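Local structure of CalS11 (Micromonospora echinospora, 3TOS) at residues 198-203 and 213-218; 67-72 and 206-211. The protein is a calicheamicin methyltransferase that binds S-adenosyl-L-homocysteine, probably acting as an O-methyltransferase. All blocks are in the same frame, centred on the assembly; numbering follows the deposited sequence.

Interactions 1 and 2 share one piece of chain in a Rossmann-like methyltransferase fold: helix 193-203, the short strand 207-208, a tight turn and strand 211-215; interaction 2 adds the distant loop 67-72. Both contacts are buried and apolar, and neither has a hydrogen bond between its segments. Interaction 1 lies deeper, where the helix packs on the strand, and past the strand's end its chemistry turns ionic at a sodium and glutamate site. Interaction 2 sits farther from the chain centre, where the turn meets the loop leading into strand 72-76; a second subunit bonds the Thr208 hydroxyl, while that of Ser211 is held within the chain. The contacts touch through Val213 CG2 and Leu207 CD1, 4.2 Å apart.

Interaction 1: 198-203 and 213-218; sequences AVLEAI and VAFDEL. With NA (sodium ion), chain Q; GLU (glutamic acid), chain P.
Helix 193-203 is the connection of a beta-alpha-beta crossover from strand 183-188 to its parallel neighbour 211-215, in a Rossmann-like methyltransferase sheet, and packs on the latter; the loop after that strand supplies Asp216 and Glu217 to the glutamate and sodium site. Leu200 CD2 meets CZ of Phe215 at 4.0 Å, arriving at the ring's edge near its plane, and lies 4.4 Å from Val213 CG1. The leucine side chain runs roughly perpendicular to that of the phenylalanine. CD1 of Leu218 sits over one face of the ring, toward its rim. Beyond the strand, the amino N of the bound glutamic acid donates to Asp216 OD1 at 2.6 Å and to Glu217 OE2 at 2.8 Å. These two oxygens also bind the sodium ion, with Asp216 O at 2.7 Å, the ligand's own O and a water among others. Glu217 was modelled in two conformers; its bonds are those of this one, bent at chi2 (-72°), and less certain than those of Asp216. Tyr187 OH holds Asp216 OD2, and Trp223 NE1 bonds the ligand. Strand 211-215 runs between strands 183-188 and 251-254; Leu200 also rests on Phe188 of the former, and Phe215 reaches Met230 of helix 225-233.

Interaction 2: 67-72 and 206-211; sequences LDVPGV and YLTKGS
Val69 and Ser211 bring the two backbones closest, their CA atoms 6.7 Å apart, where the irregular chain 67-72 passes a type II beta turn running from Thr208 to Ser211. No hydrogen bond crosses between the segments; the contact is made by the two methyls of Val69, whose side chain points toward the turn. CG1, anti to the backbone N (chi1 179°), meets CG2 of Thr208 at 3.8 Å and lies 4.2 Å from Ser211 OG. CG2 rests 3.8 Å from Gly210 O, the carbonyl of the turn's third residue. The two branches divide the turn: CG1 sits against its first and last residues, CG2 against the carbonyl of Gly210, while the Val69 and Thr208 side chains lie alongside each other, running opposite ways. The turn is closed by Ser211 N donating to Thr208 O at 3.0 Å. A second bond runs the other way, from Thr208 N to Ser211 OG, also 3.0 Å and fairly straight at 160°, so both ends of the turn are tied together. Gly210 takes a positive phi of 107°, as the third position of a type II turn requires. In the Rossmann-like fold this turn leads into strand 211-215, and chain 67-72 leads from helix 50-65 into strand 72-76; strand 183-188 runs between those two in the sheet. That middle strand meets both partners: Ser211 OG bonds to Ile183 O, and Val69 also packs on Ala184. Thr208 OG1 bonds to Leu236 O and Leu241 N of the second subunit, whose Leu243 packs against Pro70.

Interaction 1: 198-203 and 213-218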
loop_
_atom_site.group_PDB
_atom_site.type_symbol
_atom_site.label_atom_id
_atom_site.label_comp_id
_atom_site.label_asym_id
_atom_site.label_seq_id
_atom_site.Cartn_x
_atom_site.Cartn_y
_atom_site.Cartn_z
ATOM N N ALA B 198 5.913 41.162 -3.473
ATOM C CA ALA B 198 5.106 41.789 -2.417
ATOM C C ALA B 198 3.983 40.866 -1.928
ATOM O O ALA B 198 3.674 40.847 -0.721
ATOM C CB ALA B 198 4.489 43.097 -2.959
ATOM N N VAL B 199 3.332 40.160 -2.854
ATOM C CA VAL B 199 2.214 39.357 -2.442
ATOM C C VAL B 199 2.698 38.109 -1.743
ATOM O O VAL B 199 2.110 37.698 -0.750
ATOM C CB VAL B 199 1.334 39.010 -3.651
ATOM C CG1 VAL B 199 0.318 37.924 -3.258
ATOM C CG2 VAL B 199 0.612 40.276 -4.152
ATOM N N LEU B 200 3.807 37.512 -2.196
ATOM C CA LEU B 200 4.340 36.350 -1.486
ATOM C C LEU B 200 4.639 36.731 -0.047
ATOM O O LEU B 200 4.348 35.969 0.894
ATOM C CB LEU B 200 5.663 35.880 -2.133
ATOM C CG LEU B 200 5.538 34.946 -3.307
ATOM C CD1 LEU B 200 6.966 34.837 -3.930
ATOM C CD2 LEU B 200 4.984 33.544 -2.864
ATOM N N GLU B 201 5.248 37.896 0.137
ATOM C CA GLU B 201 5.589 38.356 1.539
ATOM C C GLU B 201 4.312 38.549 2.399
ATOM O O GLU B 201 4.288 38.178 3.598
ATOM C CB GLU B 201 6.401 39.656 1.456
ATOM C CG GLU B 201 7.795 39.413 0.981
ATOM C CD GLU B 201 8.485 40.641 0.441
ATOM O OE1 GLU B 201 7.829 41.683 0.200
ATOM O OE2 GLU B 201 9.722 40.540 0.195
ATOM N N ALA B 202 3.287 39.138 1.792
ATOM C CA ALA B 202 2.025 39.426 2.481
ATOM C C ALA B 202 1.224 38.161 2.893
ATOM O O ALA B 202 0.636 38.141 3.990
ATOM C CB ALA B 202 1.121 40.342 1.573
ATOM N N ILE B 203 1.202 37.138 2.025
ATOM C CA ILE B 203 0.325 36.013 2.296
ATOM C C ILE B 203 0.914 35.021 3.296
ATOM O O ILE B 203 0.164 34.203 3.840
ATOM C CB ILE B 203 -0.088 35.241 1.019
ATOM C CG1 ILE B 203 1.128 34.566 0.375
ATOM C CG2 ILE B 203 -0.863 36.126 0.061
ATOM C CD1 ILE B 203 0.739 33.571 -0.722
ATOM N N VAL B 213 0.596 26.790 -3.022
ATOM C CA VAL B 213 1.022 28.017 -3.674
ATOM C C VAL B 213 1.412 27.659 -5.100
ATOM O O VAL B 213 2.295 26.820 -5.307
ATOM C CB VAL B 213 2.199 28.680 -2.933
ATOM C CG1 VAL B 213 2.653 29.956 -3.684
ATOM C CG2 VAL B 213 1.729 28.989 -1.491
ATOM N N ALA B 214 0.687 28.219 -6.071
ATOM C CA ALA B 214 0.915 27.888 -7.485
ATOM C C ALA B 214 1.328 29.090 -8.325
ATOM O O ALA B 214 0.953 30.218 -8.011
ATOM C CB ALA B 214 -0.347 27.252 -8.075
ATOM N N PHE B 215 2.133 28.829 -9.350
ATOM C CA PHE B 215 2.686 29.881 -10.213
ATOM C C PHE B 215 2.412 29.525 -11.643
ATOM O O PHE B 215 2.621 28.381 -12.073
ATOM C CB PHE B 215 4.210 29.978 -10.042
ATOM C CG PHE B 215 4.626 30.417 -8.660
ATOM C CD1 PHE B 215 4.993 29.461 -7.714
ATOM C CD2 PHE B 215 4.620 31.774 -8.308
ATOM C CE1 PHE B 215 5.378 29.846 -6.455
ATOM C CE2 PHE B 215 5.021 32.185 -7.036
ATOM C CZ PHE B 215 5.362 31.223 -6.093
ATOM N N ASP B 216 1.964 30.524 -12.403
ATOM C CA ASP B 216 1.578 30.312 -13.809
ATOM C C ASP B 216 2.752 30.371 -14.779
ATOM O O ASP B 216 2.670 29.802 -15.850
ATOM C CB ASP B 216 0.489 31.353 -14.215
ATOM C CG ASP B 216 -0.272 30.953 -15.451
ATOM O OD1 ASP B 216 0.025 31.483 -16.534
ATOM O OD2 ASP B 216 -1.221 30.155 -15.316
ATOM N N GLU B 217 3.837 31.053 -14.373
ATOM C CA GLU B 217 5.000 31.281 -15.311
ATOM C C GLU B 217 6.363 31.177 -14.607
ATOM O O GLU B 217 7.304 31.847 -15.013
ATOM C CB GLU B 217 4.879 32.648 -16.036
ATOM C CG GLU B 217 3.580 32.794 -16.876
ATOM C CD GLU B 217 3.567 31.956 -18.145
ATOM O OE1 GLU B 217 4.551 31.256 -18.364
ATOM O OE2 GLU B 217 2.578 32.013 -18.919
ATOM N N LEU B 218 6.479 30.281 -13.627
ATOM C CA LEU B 218 7.636 30.276 -12.717
ATOM C C LEU B 218 8.956 30.145 -13.507
ATOM O O LEU B 218 9.899 30.805 -13.210
ATOM C CB LEU B 218 7.528 29.117 -11.721
ATOM C CG LEU B 218 8.670 29.079 -10.678
ATOM C CD1 LEU B 218 8.684 30.368 -9.854
ATOM C CD2 LEU B 218 8.516 27.856 -9.791
HETATM NA NA NA Q . 1.364 29.530 -18.198
HETATM N N GLU P . 0.231 33.347 -18.333
HETATM C CA GLU P . -0.713 33.567 -19.487
HETATM C C GLU P . -0.898 32.247 -20.237
HETATM O O GLU P . -0.313 31.221 -19.843
HETATM C CB GLU P . -0.173 34.657 -20.465
HETATM C CG GLU P . 1.185 34.272 -21.102
HETATM C CD GLU P . 1.777 35.364 -22.004
HETATM O OE1 GLU P . 1.022 36.237 -22.506
HETATM O OE2 GLU P . 2.979 35.282 -22.294
HETATM O OXT GLU P . -1.597 32.153 -21.263
HETATM O O HOH W 1 0.990 27.153 -19.987
#

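Interaction 2: 67-72 and 206-211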
loop_
_atom_site.group_PDB
_atom_site.type_symbol
_atom_site.label_atom_id
_atom_site.label_comp_id
_atom_site.label_asym_id
_atom_site.label_seq_id
_atom_site.Cartn_x
_atom_site.Cartn_y
_atom_site.Cartn_z
ATOM N N LEU B 67 -9.229 20.345 -0.817
ATOM C CA LEU B 67 -10.581 20.077 -0.332
ATOM C C LEU B 67 -10.537 19.745 1.177
ATOM O O LEU B 67 -11.551 19.901 1.860
ATOM C CB LEU B 67 -11.192 18.903 -1.117
ATOM C CG LEU B 67 -11.620 19.395 -2.517
ATOM C CD1 LEU B 67 -12.195 18.192 -3.224
ATOM C CD2 LEU B 67 -12.666 20.590 -2.523
ATOM N N ASP B 68 -9.391 19.313 1.705
ATOM C CA ASP B 68 -9.285 19.071 3.150
ATOM C C ASP B 68 -8.431 20.147 3.837
ATOM O O ASP B 68 -7.896 19.898 4.909
ATOM C CB ASP B 68 -8.721 17.646 3.465
ATOM C CG ASP B 68 -7.298 17.443 2.968
ATOM O OD1 ASP B 68 -6.765 18.318 2.213
ATOM O OD2 ASP B 68 -6.723 16.370 3.301
ATOM N N VAL B 69 -8.300 21.341 3.230
ATOM C CA VAL B 69 -7.553 22.425 3.845
ATOM C C VAL B 69 -8.546 23.607 4.064
ATOM O O VAL B 69 -9.303 23.952 3.163
ATOM C CB VAL B 69 -6.390 22.876 2.966
ATOM C CG1 VAL B 69 -5.610 24.053 3.631
ATOM C CG2 VAL B 69 -5.449 21.681 2.663
ATOM N N PRO B 70 -8.580 24.224 5.264
ATOM C CA PRO B 70 -9.493 25.354 5.499
ATOM C C PRO B 70 -9.023 26.566 4.691
ATOM O O PRO B 70 -7.899 26.632 4.218
ATOM C CB PRO B 70 -9.381 25.611 7.017
ATOM C CG PRO B 70 -8.191 24.967 7.447
ATOM C CD PRO B 70 -7.824 23.861 6.468
ATOM N N GLY B 71 -9.893 27.525 4.543
ATOM C CA GLY B 71 -9.510 28.805 3.949
ATOM C C GLY B 71 -10.080 29.120 2.601
ATOM O O GLY B 71 -10.983 28.449 2.100
ATOM N N VAL B 72 -9.527 30.149 2.018
ATOM C CA VAL B 72 -10.009 30.764 0.766
ATOM C C VAL B 72 -9.094 30.450 -0.404
ATOM O O VAL B 72 -7.999 29.913 -0.263
ATOM C CB VAL B 72 -10.183 32.303 0.919
ATOM C CG1 VAL B 72 -11.003 32.642 2.208
ATOM C CG2 VAL B 72 -8.820 32.975 1.015
ATOM N N TYR B 206 -0.748 33.662 6.550
ATOM C CA TYR B 206 -2.124 33.145 6.433
ATOM C C TYR B 206 -2.157 31.765 5.813
ATOM O O TYR B 206 -3.214 31.185 5.640
ATOM C CB TYR B 206 -3.010 34.120 5.619
ATOM C CG TYR B 206 -3.015 35.466 6.286
ATOM C CD1 TYR B 206 -3.961 35.755 7.286
ATOM C CD2 TYR B 206 -2.088 36.459 5.924
ATOM C CE1 TYR B 206 -3.954 36.999 7.937
ATOM C CE2 TYR B 206 -2.087 37.672 6.576
ATOM C CZ TYR B 206 -3.008 37.954 7.557
ATOM O OH TYR B 206 -2.975 39.177 8.210
ATOM N N LEU B 207 -0.978 31.198 5.524
ATOM C CA LEU B 207 -0.878 29.848 4.942
ATOM C C LEU B 207 -0.806 28.814 6.080
ATOM O O LEU B 207 -0.264 29.105 7.155
ATOM C CB LEU B 207 0.412 29.727 4.131
ATOM C CG LEU B 207 0.461 30.665 2.902
ATOM C CD1 LEU B 207 1.896 30.745 2.293
ATOM C CD2 LEU B 207 -0.561 30.194 1.837
ATOM N N THR B 208 -1.342 27.618 5.858
ATOM C CA THR B 208 -1.081 26.515 6.770
ATOM C C THR B 208 -0.220 25.447 6.088
ATOM O O THR B 208 0.005 25.525 4.880
ATOM C CB THR B 208 -2.414 25.918 7.370
ATOM O OG1 THR B 208 -2.084 25.006 8.426
ATOM C CG2 THR B 208 -3.177 25.136 6.343
ATOM N N LYS B 209 0.324 24.495 6.843
ATOM C CA LYS B 209 1.003 23.379 6.175
ATOM C C LYS B 209 -0.055 22.657 5.352
ATOM O O LYS B 209 -1.104 22.242 5.902
ATOM C CB LYS B 209 1.663 22.421 7.127
ATOM C CG LYS B 209 2.726 23.061 7.902
ATOM C CD LYS B 209 3.445 21.910 8.706
ATOM C CE LYS B 209 4.321 22.368 9.790
ATOM N NZ LYS B 209 5.094 21.196 10.246
ATOM N N GLY B 210 0.214 22.486 4.047
ATOM C CA GLY B 210 -0.782 21.864 3.186
ATOM C C GLY B 210 -1.450 22.881 2.247
ATOM O O GLY B 210 -2.047 22.487 1.243
ATOM N N SER B 211 -1.403 24.177 2.601
ATOM C CA SER B 211 -1.823 25.190 1.618
ATOM C C SER B 211 -1.044 25.045 0.322
ATOM O O SER B 211 0.133 24.712 0.327
ATOM C CB SER B 211 -1.644 26.619 2.150
ATOM O OG SER B 211 -2.526 26.847 3.258
#